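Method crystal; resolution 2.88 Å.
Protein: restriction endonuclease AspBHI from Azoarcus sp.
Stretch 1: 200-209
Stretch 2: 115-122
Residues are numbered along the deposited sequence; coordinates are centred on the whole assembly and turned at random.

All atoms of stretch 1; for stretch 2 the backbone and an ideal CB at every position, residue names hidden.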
# COMPACT_ATOMS: atom_id res chain seq x y z
N ALA A 200 13.66 -20.09 17.03
CA ALA A 200 13.23 -18.71 16.81
C ALA A 200 13.21 -17.91 18.12
O ALA A 200 13.56 -16.72 18.15
CB ALA A 200 11.86 -18.68 16.13
N TRP A 201 12.82 -18.58 19.20
CA TRP A 201 12.81 -17.95 20.51
C TRP A 201 14.21 -17.59 20.99
O TRP A 201 14.46 -16.46 21.41
CB TRP A 201 12.09 -18.81 21.55
CG TRP A 201 12.03 -18.13 22.89
CD1 TRP A 201 12.89 -18.30 23.93
CD2 TRP A 201 11.07 -17.15 23.31
NE1 TRP A 201 12.52 -17.50 24.99
CE2 TRP A 201 11.41 -16.79 24.63
CE3 TRP A 201 9.96 -16.56 22.71
CZ2 TRP A 201 10.67 -15.85 25.35
CZ3 TRP A 201 9.23 -15.63 23.43
CH2 TRP A 201 9.59 -15.28 24.74
N ASN A 202 15.13 -18.56 20.93
CA ASN A 202 16.51 -18.30 21.34
C ASN A 202 17.14 -17.21 20.49
O ASN A 202 17.87 -16.35 21.00
CB ASN A 202 17.36 -19.57 21.26
CG ASN A 202 17.01 -20.58 22.34
OD1 ASN A 202 16.68 -20.20 23.47
ND2 ASN A 202 17.08 -21.86 22.00
N ALA A 203 16.85 -17.25 19.20
CA ALA A 203 17.31 -16.24 18.26
C ALA A 203 16.83 -14.86 18.70
O ALA A 203 17.62 -13.90 18.73
CB ALA A 203 16.82 -16.55 16.87
N TRP A 204 15.55 -14.77 19.05
CA TRP A 204 15.01 -13.50 19.51
C TRP A 204 15.69 -13.06 20.80
O TRP A 204 15.97 -11.88 21.00
CB TRP A 204 13.49 -13.55 19.67
CG TRP A 204 12.93 -12.24 20.14
CD1 TRP A 204 12.67 -11.14 19.38
CD2 TRP A 204 12.58 -11.89 21.48
NE1 TRP A 204 12.18 -10.12 20.16
CE2 TRP A 204 12.11 -10.56 21.46
CE3 TRP A 204 12.61 -12.57 22.70
CZ2 TRP A 204 11.69 -9.89 22.61
CZ3 TRP A 204 12.19 -11.91 23.84
CH2 TRP A 204 11.73 -10.59 23.79
N LEU A 205 15.98 -14.02 21.68
CA LEU A 205 16.62 -13.73 22.95
C LEU A 205 18.01 -13.13 22.76
O LEU A 205 18.35 -12.11 23.37
CB LEU A 205 16.73 -14.99 23.80
CG LEU A 205 15.53 -15.30 24.70
CD1 LEU A 205 15.75 -16.60 25.44
CD2 LEU A 205 15.34 -14.15 25.67
N SER A 206 18.81 -13.76 21.90
CA SER A 206 20.19 -13.33 21.72
C SER A 206 20.34 -12.08 20.86
O SER A 206 21.08 -11.16 21.22
CB SER A 206 21.05 -14.47 21.14
OG SER A 206 20.43 -15.06 20.02
N ALA A 207 19.64 -12.04 19.73
CA ALA A 207 19.89 -11.00 18.73
C ALA A 207 18.80 -9.92 18.70
O ALA A 207 19.03 -8.81 18.23
CB ALA A 207 20.07 -11.61 17.35
N GLY A 208 17.62 -10.26 19.21
CA GLY A 208 16.50 -9.34 19.19
C GLY A 208 15.69 -9.45 17.91
O GLY A 208 14.61 -8.86 17.79
N GLY A 209 16.20 -10.21 16.95
CA GLY A 209 15.55 -10.34 15.66
C GLY A 209 14.31 -11.22 15.70
O GLY A 209 14.17 -12.09 16.56
N UNK A 115 16.50 -6.01 27.98
CA UNK A 115 16.37 -7.09 28.94
C UNK A 115 15.31 -8.07 28.49
O UNK A 115 14.22 -8.11 29.06
CB UNK A 115 16.04 -6.54 30.33
N UNK A 116 15.63 -8.89 27.49
CA UNK A 116 14.64 -9.80 26.93
C UNK A 116 14.51 -11.11 27.70
O UNK A 116 13.59 -11.89 27.45
CB UNK A 116 14.99 -10.10 25.47
N UNK A 117 15.44 -11.34 28.62
CA UNK A 117 15.43 -12.56 29.42
C UNK A 117 14.29 -12.57 30.43
O UNK A 117 13.89 -13.64 30.91
CB UNK A 117 16.77 -12.72 30.15
N UNK A 118 13.77 -11.39 30.76
CA UNK A 118 12.66 -11.28 31.69
C UNK A 118 11.32 -11.47 31.00
O UNK A 118 10.33 -11.83 31.63
CB UNK A 118 12.70 -9.92 32.39
N UNK A 119 11.30 -11.24 29.69
CA UNK A 119 10.08 -11.39 28.92
C UNK A 119 9.63 -12.85 28.89
O UNK A 119 10.38 -13.73 28.46
CB UNK A 119 10.28 -10.87 27.50
N UNK A 120 8.41 -13.12 29.36
CA UNK A 120 7.89 -14.48 29.38
C UNK A 120 7.40 -14.88 28.00
O UNK A 120 6.99 -14.02 27.23
CB UNK A 120 6.76 -14.61 30.40
N UNK A 121 7.47 -16.18 27.68
CA UNK A 121 6.87 -16.70 26.44
C UNK A 121 5.39 -16.35 26.37
O UNK A 121 4.64 -16.60 27.32
CB UNK A 121 7.05 -18.22 26.35
N UNK A 122 4.97 -15.76 25.26
CA UNK A 122 3.58 -15.40 25.05
C UNK A 122 2.90 -16.45 24.19
O UNK A 122 3.25 -16.64 23.03
CB UNK A 122 3.47 -14.02 24.40

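Position 115 has no atom of stretch 1 within 5.5 Å of its ideal CB, so stretch 1 sets no requirement and almost any side chain would do. The deposited residue is Gln 115, whose side chain does not reach stretch 1.

Position 116 is the most tightly specified. CA-to-CB points toward stretch 1, and the ideal CB lies 3.7 Å from Trp 204 CH2 and 4.1 Å from Leu 205 CD2. A side chain leaving this point can pass over the Trp 204 ring and reach the C-terminal end of the helix. The last carbonyls of the helix face this way. Trp 204 O still receives a weak hydrogen bond from Gly 208 N (2.9 Å), whereas Leu 205 O has no such partner within the stretch; Gly 208 is the first residue to leave helical angles, with phi of 88°. An unpaired carbonyl oxygen, Leu 205 O, calls for a donor, and the distance calls for a long one: Lys or Arg fits best, Gln less well, while a purely apolar chain would use the ring but leave this acceptor unanswered. The residue is Arg 116. Its CD sits over the six-membered ring of Trp 204, 3.6 Å from the centroid and 14° off the normal, a CH-pi contact. Beyond it the guanidinium makes a two-pronged approach to one acceptor: Arg 116 NE and Arg 116 NH2 each donate a hydrogen bond to Leu 205 O, both at 3.2 Å, with N-H...O angles of 155° and 147°. Leu 205 O lies near the guanidinium plane, as this pairing requires. Trp 204 O is marginally closer to Arg 116 NE, at 3.1 Å, but the angle is too poor for a hydrogen bond. One face of the guanidinium is covered by Gly 208, with Gly 208 CA 3.4 Å from Arg 116 NH1. A CB at 208 would come within 2.7 Å of that nitrogen, so the absence of a side chain makes room for the arginine; the backbone angles at 208 independently call for glycine.

At position 117 CA-to-CB points away, and the ideal CB is 4.9 Å from Leu 205 CD2. Polar or apolar groups would both suit. In His 117 the contact comes from the backbone, with His 117 CA 4.1 Å from Leu 205 CD2. Position 118 also points away with nothing in range, leaving the choice open; it is Leu 118.

Position 119 points toward the helix, its ideal CB 4.0 Å from Trp 204 CH2 and 5.3 Å from Trp 201 CH2. Two indole rims favour a compact apolar residue such as Ala, Val or Ile. Val 119 meets the edge of the Trp 204 ring, CB to CH2 4.0 Å.

Position 120 points away; phi of -78° permits proline among many others. It is Pro 120, and its O lies 3.8 Å from Trp 201 CH2.

At position 121 CA-to-CB points sideways, with the ideal CB 4.2 Å from Trp 201 CH2, and phi is -56°, so a modest apolar residue or proline suits. Pro 121 packs CG 4.1 Å from Trp 201 CZ2.

Position 122 is unconstrained by stretch 1; it is Ile 122.

Stretch 2, residues 115-122: QRHLVPPI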
# COMPACT_ATOMS: atom_id res chain seq x y z
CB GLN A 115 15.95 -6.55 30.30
CG GLN A 115 16.67 -5.32 30.75
CD GLN A 115 15.98 -4.69 31.93
OE1 GLN A 115 14.75 -4.59 31.96
NE2 GLN A 115 16.75 -4.27 32.92
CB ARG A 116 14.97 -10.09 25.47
CG ARG A 116 14.80 -8.90 24.57
CD ARG A 116 15.13 -9.26 23.14
NE ARG A 116 16.55 -9.55 22.98
CZ ARG A 116 17.42 -8.70 22.47
NH1 ARG A 116 17.02 -7.50 22.06
NH2 ARG A 116 18.70 -9.05 22.35
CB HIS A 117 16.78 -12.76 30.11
CG HIS A 117 17.23 -11.56 30.90
ND1 HIS A 117 17.85 -10.48 30.32
CD2 HIS A 117 17.14 -11.29 32.23
CE1 HIS A 117 18.13 -9.59 31.25
NE2 HIS A 117 17.71 -10.05 32.42
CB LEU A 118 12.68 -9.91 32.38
CG LEU A 118 14.00 -9.52 33.03
CD1 LEU A 118 13.94 -8.09 33.53
CD2 LEU A 118 14.34 -10.48 34.16
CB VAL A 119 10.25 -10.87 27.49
CG1 VAL A 119 8.97 -11.07 26.70
CG2 VAL A 119 10.63 -9.41 27.51
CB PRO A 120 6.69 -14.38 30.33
CG PRO A 120 6.23 -12.98 30.18
CD PRO A 120 7.47 -12.15 29.96
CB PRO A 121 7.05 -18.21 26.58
CG PRO A 121 8.26 -18.36 27.43
CD PRO A 121 8.19 -17.23 28.42
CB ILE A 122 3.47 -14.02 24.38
CG1 ILE A 122 4.00 -12.93 25.31
CG2 ILE A 122 2.03 -13.74 23.99
CD1 ILE A 122 5.25 -12.24 24.81
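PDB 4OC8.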